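Local structure of secreted effector protein SopD (Salmonella typhimurium, 5CPC) at residues Asn74-Arg86 with Leu148-Trp160. The protein acts as a secreted virulence effector that alters host cell physiology, cooperating with SopB in membrane fission and macropinosome formation during invasion and contributing to replication in macrophages. Residues are numbered along the deposited sequence; the frame is centred on the assembly and turned at random.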
ATOM      1  N   ASN A  74      -0.616  15.153   9.026  1.00 64.89           N
ATOM      2  CA  ASN A  74      -2.071  14.918   8.971  1.00 62.40           C
ATOM      3  C   ASN A  74      -2.375  13.405   9.065  1.00 59.35           C
ATOM      4  O   ASN A  74      -2.559  12.734   8.044  1.00 57.38           O
ATOM      5  CB  ASN A  74      -2.623  15.563   7.682  1.00 63.53           C
ATOM      6  CG  ASN A  74      -4.133  15.281   7.455  1.00 65.89           C
ATOM      7  OD1 ASN A  74      -4.882  15.024   8.404  1.00 66.12           O
ATOM      8  ND2 ASN A  74      -4.577  15.347   6.186  1.00 66.28           N
ATOM      9  N   VAL A  75      -2.358  12.847  10.270  1.00 56.44           N
ATOM     10  CA  VAL A  75      -2.389  11.377  10.387  1.00 53.24           C
ATOM     11  C   VAL A  75      -3.451  10.824  11.309  1.00 52.19           C
ATOM     12  O   VAL A  75      -3.421   9.633  11.672  1.00 50.45           O
ATOM     13  CB  VAL A  75      -1.004  10.773  10.747  1.00 53.28           C
ATOM     14  CG1 VAL A  75       0.023  11.139   9.653  1.00 53.94           C
ATOM     15  CG2 VAL A  75      -0.515  11.235  12.167  1.00 54.02           C
ATOM     16  N   GLU A  76      -4.410  11.669  11.679  1.00 51.92           N
ATOM     17  CA  GLU A  76      -5.365  11.261  12.677  1.00 52.15           C
ATOM     18  C   GLU A  76      -6.242  10.151  12.045  1.00 50.57           C
ATOM     19  O   GLU A  76      -6.377   9.077  12.589  1.00 51.52           O
ATOM     20  CB  GLU A  76      -6.234  12.524  13.233  1.00 52.75           C
ATOM     21  N   ASP A  77      -6.799  10.412  10.885  1.00 50.69           N
ATOM     22  CA  ASP A  77      -7.580   9.400  10.133  1.00 50.47           C
ATOM     23  C   ASP A  77      -6.842   8.118   9.824  1.00 49.10           C
ATOM     24  O   ASP A  77      -7.343   7.036  10.185  1.00 47.84           O
ATOM     25  CB  ASP A  77      -8.235  10.016   8.917  1.00 51.47           C
ATOM     26  CG  ASP A  77      -9.049  11.243   9.297  1.00 55.85           C
ATOM     27  OD1 ASP A  77     -10.252  11.129   9.616  1.00 59.75           O
ATOM     28  OD2 ASP A  77      -8.459  12.333   9.331  1.00 60.10           O
ATOM     29  N   ILE A  78      -5.626   8.209   9.257  1.00 47.81           N
ATOM     30  CA  ILE A  78      -4.900   6.979   8.939  1.00 45.59           C
ATOM     31  C   ILE A  78      -4.562   6.159  10.196  1.00 46.16           C
ATOM     32  O   ILE A  78      -4.732   4.941  10.184  1.00 46.33           O
ATOM     33  CB  ILE A  78      -3.627   7.210   7.983  1.00 46.26           C
ATOM     34  CG1 ILE A  78      -3.294   5.930   7.196  1.00 44.32           C
ATOM     35  CG2 ILE A  78      -2.413   7.816   8.748  1.00 44.11           C
ATOM     36  CD1 ILE A  78      -2.049   6.071   6.248  1.00 45.86           C
ATOM     37  N   ASN A  79      -4.121   6.789  11.288  1.00 45.54           N
ATOM     38  CA  ASN A  79      -3.873   6.058  12.565  1.00 45.56           C
ATOM     39  C   ASN A  79      -5.082   5.358  13.199  1.00 44.90           C
ATOM     40  O   ASN A  79      -4.925   4.411  13.996  1.00 43.38           O
ATOM     41  CB  ASN A  79      -3.206   6.970  13.629  1.00 47.69           C
ATOM     42  CG  ASN A  79      -1.742   7.336  13.261  1.00 49.18           C
ATOM     43  OD1 ASN A  79      -0.911   6.466  13.055  1.00 49.03           O
ATOM     44  ND2 ASN A  79      -1.466   8.611  13.144  1.00 55.35           N
ATOM     45  N   LYS A  80      -6.287   5.803  12.853  1.00 45.23           N
ATOM     46  CA  LYS A  80      -7.476   5.112  13.381  1.00 45.36           C
ATOM     47  C   LYS A  80      -7.459   3.664  13.042  1.00 44.28           C
ATOM     48  O   LYS A  80      -7.816   2.873  13.880  1.00 45.77           O
ATOM     49  CB  LYS A  80      -8.784   5.726  12.909  1.00 45.57           C
ATOM     50  CG  LYS A  80      -9.103   7.061  13.580  1.00 47.09           C
ATOM     51  CD  LYS A  80     -10.454   7.628  13.097  1.00 46.92           C
ATOM     52  CE  LYS A  80     -10.616   9.062  13.557  1.00 46.64           C
ATOM     53  NZ  LYS A  80     -12.016   9.542  13.249  1.00 51.71           N
ATOM     54  N   ILE A  81      -6.938   3.312  11.854  1.00 44.32           N
ATOM     55  CA  ILE A  81      -7.034   1.974  11.373  1.00 43.58           C
ATOM     56  C   ILE A  81      -6.207   1.059  12.257  1.00 43.75           C
ATOM     57  O   ILE A  81      -6.732   0.058  12.790  1.00 44.57           O
ATOM     58  CB  ILE A  81      -6.659   1.805   9.829  1.00 43.36           C
ATOM     59  CG1 ILE A  81      -7.407   2.758   8.857  1.00 42.35           C
ATOM     60  CG2 ILE A  81      -6.743   0.353   9.427  1.00 44.68           C
ATOM     61  CD1 ILE A  81      -8.906   2.965   9.030  1.00 47.25           C
ATOM     62  N   TYR A  82      -4.915   1.360  12.428  1.00 42.68           N
ATOM     63  CA  TYR A  82      -4.132   0.575  13.396  1.00 42.11           C
ATOM     64  C   TYR A  82      -4.706   0.705  14.846  1.00 41.52           C
ATOM     65  O   TYR A  82      -4.773  -0.295  15.555  1.00 41.88           O
ATOM     66  CB  TYR A  82      -2.610   0.906  13.364  1.00 41.42           C
ATOM     67  CG  TYR A  82      -1.816   0.140  14.368  1.00 39.57           C
ATOM     68  CD1 TYR A  82      -1.063   0.824  15.342  1.00 43.96           C
ATOM     69  CD2 TYR A  82      -1.834  -1.266  14.395  1.00 42.11           C
ATOM     70  CE1 TYR A  82      -0.301   0.122  16.317  1.00 44.17           C
ATOM     71  CE2 TYR A  82      -1.067  -2.014  15.396  1.00 45.61           C
ATOM     72  CZ  TYR A  82      -0.309  -1.279  16.343  1.00 48.13           C
ATOM     73  OH  TYR A  82       0.414  -1.904  17.319  1.00 48.74           O
ATOM     74  N   ALA A  83      -5.166   1.877  15.249  1.00 41.45           N
ATOM     75  CA  ALA A  83      -5.747   2.035  16.669  1.00 44.83           C
ATOM     76  C   ALA A  83      -6.959   1.096  16.892  1.00 45.71           C
ATOM     77  O   ALA A  83      -7.108   0.403  17.950  1.00 46.32           O
ATOM     78  CB  ALA A  83      -6.159   3.457  16.921  1.00 43.76           C
ATOM     79  N   PHE A  84      -7.792   1.014  15.856  1.00 45.71           N
ATOM     80  CA  PHE A  84      -8.938   0.081  15.903  1.00 45.45           C
ATOM     81  C   PHE A  84      -8.468  -1.365  16.086  1.00 45.05           C
ATOM     82  O   PHE A  84      -9.102  -2.153  16.804  1.00 44.24           O
ATOM     83  CB  PHE A  84      -9.842   0.275  14.679  1.00 45.82           C
ATOM     84  CG  PHE A  84     -11.181  -0.457  14.772  1.00 49.84           C
ATOM     85  CD1 PHE A  84     -12.112  -0.115  15.724  1.00 48.73           C
ATOM     86  CD2 PHE A  84     -11.470  -1.515  13.895  1.00 51.83           C
ATOM     87  CE1 PHE A  84     -13.334  -0.789  15.827  1.00 54.04           C
ATOM     88  CE2 PHE A  84     -12.713  -2.207  13.976  1.00 57.17           C
ATOM     89  CZ  PHE A  84     -13.641  -1.846  14.947  1.00 53.53           C
ATOM     90  N   LYS A  85      -7.359  -1.708  15.441  1.00 44.15           N
ATOM     91  CA  LYS A  85      -6.739  -3.008  15.590  1.00 46.51           C
ATOM     92  C   LYS A  85      -6.308  -3.144  17.070  1.00 47.06           C
ATOM     93  O   LYS A  85      -6.581  -4.193  17.745  1.00 48.86           O
ATOM     94  CB  LYS A  85      -5.534  -3.133  14.610  1.00 46.41           C
ATOM     95  CG  LYS A  85      -5.196  -4.535  14.067  1.00 50.17           C
ATOM     96  CD  LYS A  85      -4.793  -5.589  15.119  1.00 55.37           C
ATOM     97  CE  LYS A  85      -5.899  -6.690  15.315  1.00 57.78           C
ATOM     98  NZ  LYS A  85      -6.088  -7.285  16.732  1.00 59.85           N
ATOM     99  N   ARG A  86      -5.752  -2.064  17.631  1.00 46.44           N
ATOM    100  CA  ARG A  86      -5.318  -2.176  19.031  1.00 47.49           C
ATOM    101  C   ARG A  86      -6.518  -2.398  19.908  1.00 46.76           C
ATOM    102  O   ARG A  86      -6.450  -3.153  20.890  1.00 48.04           O
ATOM    103  CB  ARG A  86      -4.456  -0.991  19.549  1.00 46.27           C
ATOM    104  CG  ARG A  86      -3.113  -0.784  18.799  1.00 47.70           C
ATOM    105  CD  ARG A  86      -2.157   0.220  19.573  1.00 41.39           C
ATOM    106  NE  ARG A  86      -2.709   1.561  19.830  1.00 43.23           N
ATOM    107  CZ  ARG A  86      -2.804   2.545  18.942  1.00 41.53           C
ATOM    108  NH1 ARG A  86      -2.404   2.366  17.694  1.00 41.30           N
ATOM    109  NH2 ARG A  86      -3.300   3.722  19.295  1.00 42.68           N
ATOM    110  N   LEU A 148      -6.304  -1.326   3.455  1.00 46.01           N
ATOM    111  CA  LEU A 148      -6.512  -1.113   4.875  1.00 46.76           C
ATOM    112  C   LEU A 148      -5.342  -1.753   5.646  1.00 46.29           C
ATOM    113  O   LEU A 148      -4.960  -1.275   6.710  1.00 46.03           O
ATOM    114  CB  LEU A 148      -7.831  -1.787   5.262  1.00 45.42           C
ATOM    115  CG  LEU A 148      -8.961  -0.978   5.891  1.00 49.20           C
ATOM    116  CD1 LEU A 148      -8.968   0.631   5.763  1.00 44.20           C
ATOM    117  CD2 LEU A 148     -10.335  -1.598   5.505  1.00 43.87           C
ATOM    118  N   GLN A 149      -4.816  -2.851   5.113  1.00 45.98           N
ATOM    119  CA  GLN A 149      -3.711  -3.602   5.740  1.00 47.63           C
ATOM    120  C   GLN A 149      -2.462  -2.739   5.704  1.00 46.29           C
ATOM    121  O   GLN A 149      -1.697  -2.722   6.683  1.00 47.21           O
ATOM    122  CB  GLN A 149      -3.399  -4.935   5.065  1.00 47.39           C
ATOM    123  CG  GLN A 149      -4.421  -6.065   5.278  1.00 54.19           C
ATOM    124  CD  GLN A 149      -3.969  -7.322   4.541  1.00 60.01           C
ATOM    125  OE1 GLN A 149      -3.038  -8.013   4.976  1.00 64.17           O
ATOM    126  NE2 GLN A 149      -4.563  -7.576   3.395  1.00 60.71           N
ATOM    127  N   ILE A 150      -2.316  -1.987   4.617  1.00 43.74           N
ATOM    128  CA  ILE A 150      -1.164  -1.122   4.459  1.00 43.69           C
ATOM    129  C   ILE A 150      -1.344   0.048   5.419  1.00 44.17           C
ATOM    130  O   ILE A 150      -0.366   0.520   5.986  1.00 44.72           O
ATOM    131  CB  ILE A 150      -1.032  -0.624   2.993  1.00 42.84           C
ATOM    132  CG1 ILE A 150      -0.682  -1.817   2.064  1.00 43.11           C
ATOM    133  CG2 ILE A 150      -0.014   0.550   2.832  1.00 39.91           C
ATOM    134  CD1 ILE A 150      -1.179  -1.610   0.609  1.00 43.05           C
ATOM    135  N   CYS A 151      -2.578   0.528   5.539  1.00 42.53           N
ATOM    136  CA  CYS A 151      -2.926   1.548   6.515  1.00 43.54           C
ATOM    137  C   CYS A 151      -2.503   1.107   7.911  1.00 42.76           C
ATOM    138  O   CYS A 151      -1.899   1.896   8.584  1.00 44.27           O
ATOM    139  CB  CYS A 151      -4.431   1.938   6.461  1.00 42.09           C
ATOM    140  SG  CYS A 151      -4.805   3.016   5.028  1.00 44.18           S
ATOM    141  N   GLU A 152      -2.797  -0.127   8.332  1.00 43.66           N
ATOM    142  CA  GLU A 152      -2.426  -0.601   9.662  1.00 45.68           C
ATOM    143  C   GLU A 152      -0.915  -0.481   9.859  1.00 46.54           C
ATOM    144  O   GLU A 152      -0.458  -0.003  10.920  1.00 45.13           O
ATOM    145  CB  GLU A 152      -2.772  -2.055   9.912  1.00 47.18           C
ATOM    146  CG  GLU A 152      -4.109  -2.444   9.307  1.00 56.55           C
ATOM    147  CD  GLU A 152      -4.714  -3.724   9.867  1.00 62.23           C
ATOM    148  OE1 GLU A 152      -5.971  -3.863   9.725  1.00 65.70           O
ATOM    149  OE2 GLU A 152      -3.952  -4.533  10.462  1.00 64.13           O
ATOM    150  N   VAL A 153      -0.152  -0.931   8.856  1.00 45.92           N
ATOM    151  CA  VAL A 153       1.266  -1.066   9.015  1.00 45.55           C
ATOM    152  C   VAL A 153       1.857   0.317   9.122  1.00 45.34           C
ATOM    153  O   VAL A 153       2.660   0.587  10.035  1.00 46.12           O
ATOM    154  CB  VAL A 153       1.890  -1.961   7.892  1.00 46.49           C
ATOM    155  CG1 VAL A 153       3.424  -1.788   7.812  1.00 47.38           C
ATOM    156  CG2 VAL A 153       1.577  -3.379   8.192  1.00 44.99           C
ATOM    157  N   ILE A 154       1.400   1.220   8.257  1.00 45.68           N
ATOM    158  CA  ILE A 154       1.883   2.587   8.228  1.00 45.51           C
ATOM    159  C   ILE A 154       1.578   3.284   9.562  1.00 47.03           C
ATOM    160  O   ILE A 154       2.400   4.073  10.102  1.00 45.33           O
ATOM    161  CB  ILE A 154       1.196   3.409   7.153  1.00 45.52           C
ATOM    162  CG1 ILE A 154       1.653   2.989   5.750  1.00 49.36           C
ATOM    163  CG2 ILE A 154       1.599   4.856   7.298  1.00 46.13           C
ATOM    164  CD1 ILE A 154       0.953   3.760   4.581  1.00 43.14           C
ATOM    165  N   GLY A 155       0.356   3.014  10.046  1.00 46.17           N
ATOM    166  CA  GLY A 155      -0.139   3.593  11.275  1.00 46.62           C
ATOM    167  C   GLY A 155       0.694   3.086  12.416  1.00 45.49           C
ATOM    168  O   GLY A 155       1.164   3.867  13.213  1.00 46.60           O
ATOM    169  N   SER A 156       0.939   1.796  12.447  1.00 44.71           N
ATOM    170  CA  SER A 156       1.767   1.245  13.479  1.00 45.73           C
ATOM    171  C   SER A 156       3.241   1.708  13.477  1.00 48.06           C
ATOM    172  O   SER A 156       3.854   1.772  14.548  1.00 48.88           O
ATOM    173  CB  SER A 156       1.684  -0.239  13.422  1.00 46.57           C
ATOM    174  OG  SER A 156       2.700  -0.848  14.184  1.00 46.92           O
ATOM    175  N   LYS A 157       3.806   2.066  12.309  1.00 47.63           N
ATOM    176  CA  LYS A 157       5.197   2.523  12.280  1.00 47.20           C
ATOM    177  C   LYS A 157       5.247   3.933  12.763  1.00 47.72           C
ATOM    178  O   LYS A 157       6.177   4.304  13.483  1.00 48.66           O
ATOM    179  CB  LYS A 157       5.827   2.424  10.893  1.00 47.11           C
ATOM    180  CG  LYS A 157       5.879   1.007  10.368  1.00 43.53           C
ATOM    181  CD  LYS A 157       6.802   0.132  11.181  1.00 46.03           C
ATOM    182  CE  LYS A 157       6.879  -1.211  10.501  1.00 45.79           C
ATOM    183  NZ  LYS A 157       7.934  -2.070  11.066  1.00 48.80           N
ATOM    184  N   MET A 158       4.226   4.711  12.413  1.00 46.50           N
ATOM    185  CA  MET A 158       4.222   6.083  12.746  1.00 46.88           C
ATOM    186  C   MET A 158       3.899   6.292  14.243  1.00 47.77           C
ATOM    187  O   MET A 158       4.210   7.356  14.770  1.00 48.18           O
ATOM    188  CB  MET A 158       3.220   6.821  11.902  1.00 48.50           C
ATOM    189  CG  MET A 158       3.662   7.137  10.468  1.00 50.53           C
ATOM    190  SD  MET A 158       2.301   8.085   9.734  1.00 62.60           S
ATOM    191  CE  MET A 158       3.219   9.173   8.729  1.00 58.55           C
ATOM    192  N   THR A 159       3.325   5.270  14.894  1.00 45.94           N
ATOM    193  CA  THR A 159       2.819   5.337  16.264  1.00 47.45           C
ATOM    194  C   THR A 159       3.909   4.880  17.229  1.00 47.55           C
ATOM    195  O   THR A 159       4.207   5.545  18.225  1.00 47.75           O
ATOM    196  CB  THR A 159       1.546   4.448  16.402  1.00 46.86           C
ATOM    197  OG1 THR A 159       0.469   5.076  15.696  1.00 48.87           O
ATOM    198  CG2 THR A 159       1.127   4.223  17.860  1.00 49.04           C
ATOM    199  N   TRP A 160       4.477   3.720  16.962  1.00 46.35           N
ATOM    200  CA  TRP A 160       5.490   3.192  17.827  1.00 47.40           C
ATOM    201  C   TRP A 160       6.916   3.551  17.385  1.00 48.71           C
ATOM    202  O   TRP A 160       7.852   3.341  18.185  1.00 48.19           O
ATOM    203  CB  TRP A 160       5.343   1.671  18.012  1.00 47.39           C
ATOM    204  CG  TRP A 160       4.010   1.281  18.552  1.00 49.28           C
ATOM    205  CD1 TRP A 160       3.189   0.279  18.082  1.00 47.68           C
ATOM    206  CD2 TRP A 160       3.307   1.897  19.653  1.00 50.98           C
ATOM    207  NE1 TRP A 160       2.031   0.231  18.828  1.00 46.24           N
ATOM    208  CE2 TRP A 160       2.060   1.207  19.788  1.00 51.89           C
ATOM    209  CE3 TRP A 160       3.606   2.954  20.542  1.00 51.49           C
ATOM    210  CZ2 TRP A 160       1.123   1.529  20.792  1.00 52.51           C
ATOM    211  CZ3 TRP A 160       2.670   3.294  21.541  1.00 52.84           C
ATOM    212  CH2 TRP A 160       1.432   2.583  21.650  1.00 52.49           C
TER
HETATM  213  O   HOH W   1      -3.160   3.013  10.929  1.00 35.05           O
HETATM  214  O   HOH W   2      -8.277  -2.494  11.891  1.00 34.64           O
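Tyr-82 is laid flat on Ser-156, whose CB stands 3.4 Å from the centroid of the phenol ring and only 7° off its normal, a CH-pi contact. With CG anti to the backbone N (chi1 178°), the tyrosine enters as a knob among Glu-152, Gly-155, Ser-156 and Trp-160, and CG of Arg-86 lies over the opposite face, toward the rim. The hydroxyl then meets the indole of Trp-160 at its edge: NE1 donates to Tyr-82 OH at 3.1 Å, almost in the indole plane, through a bent bond (145°) between rings set nearly perpendicular. At Gly-155, where no CB stands between the helices, the backbones come close: its CA is 4.7 Å from CA of Asn-79, and CA of Tyr-82 comes within 4.3 Å of CA of Glu-152, while the helices cross at nearly a right angle. A bridging water donates to the carbonyls of Ile-78 and Cys-151 and accepts from the amide of Tyr-82. Beside it, Ile-81 rests CG1 on Cys-151 CB (3.9 Å) and meets Leu-148 at about a right angle, methyl to methyl. CD1 of Ile-78 reaches CG2 of Ile-154 at 4.0 Å, and Val-75 CG1 touches the sulfur of Met-158. The apolar end continues into helix 124-127 through Ile-127 and into helix 248-256 through Leu-253, whereas at the other end Arg-86 turns its guanidinium to a salt bridge with Glu-54 of helix 49-60.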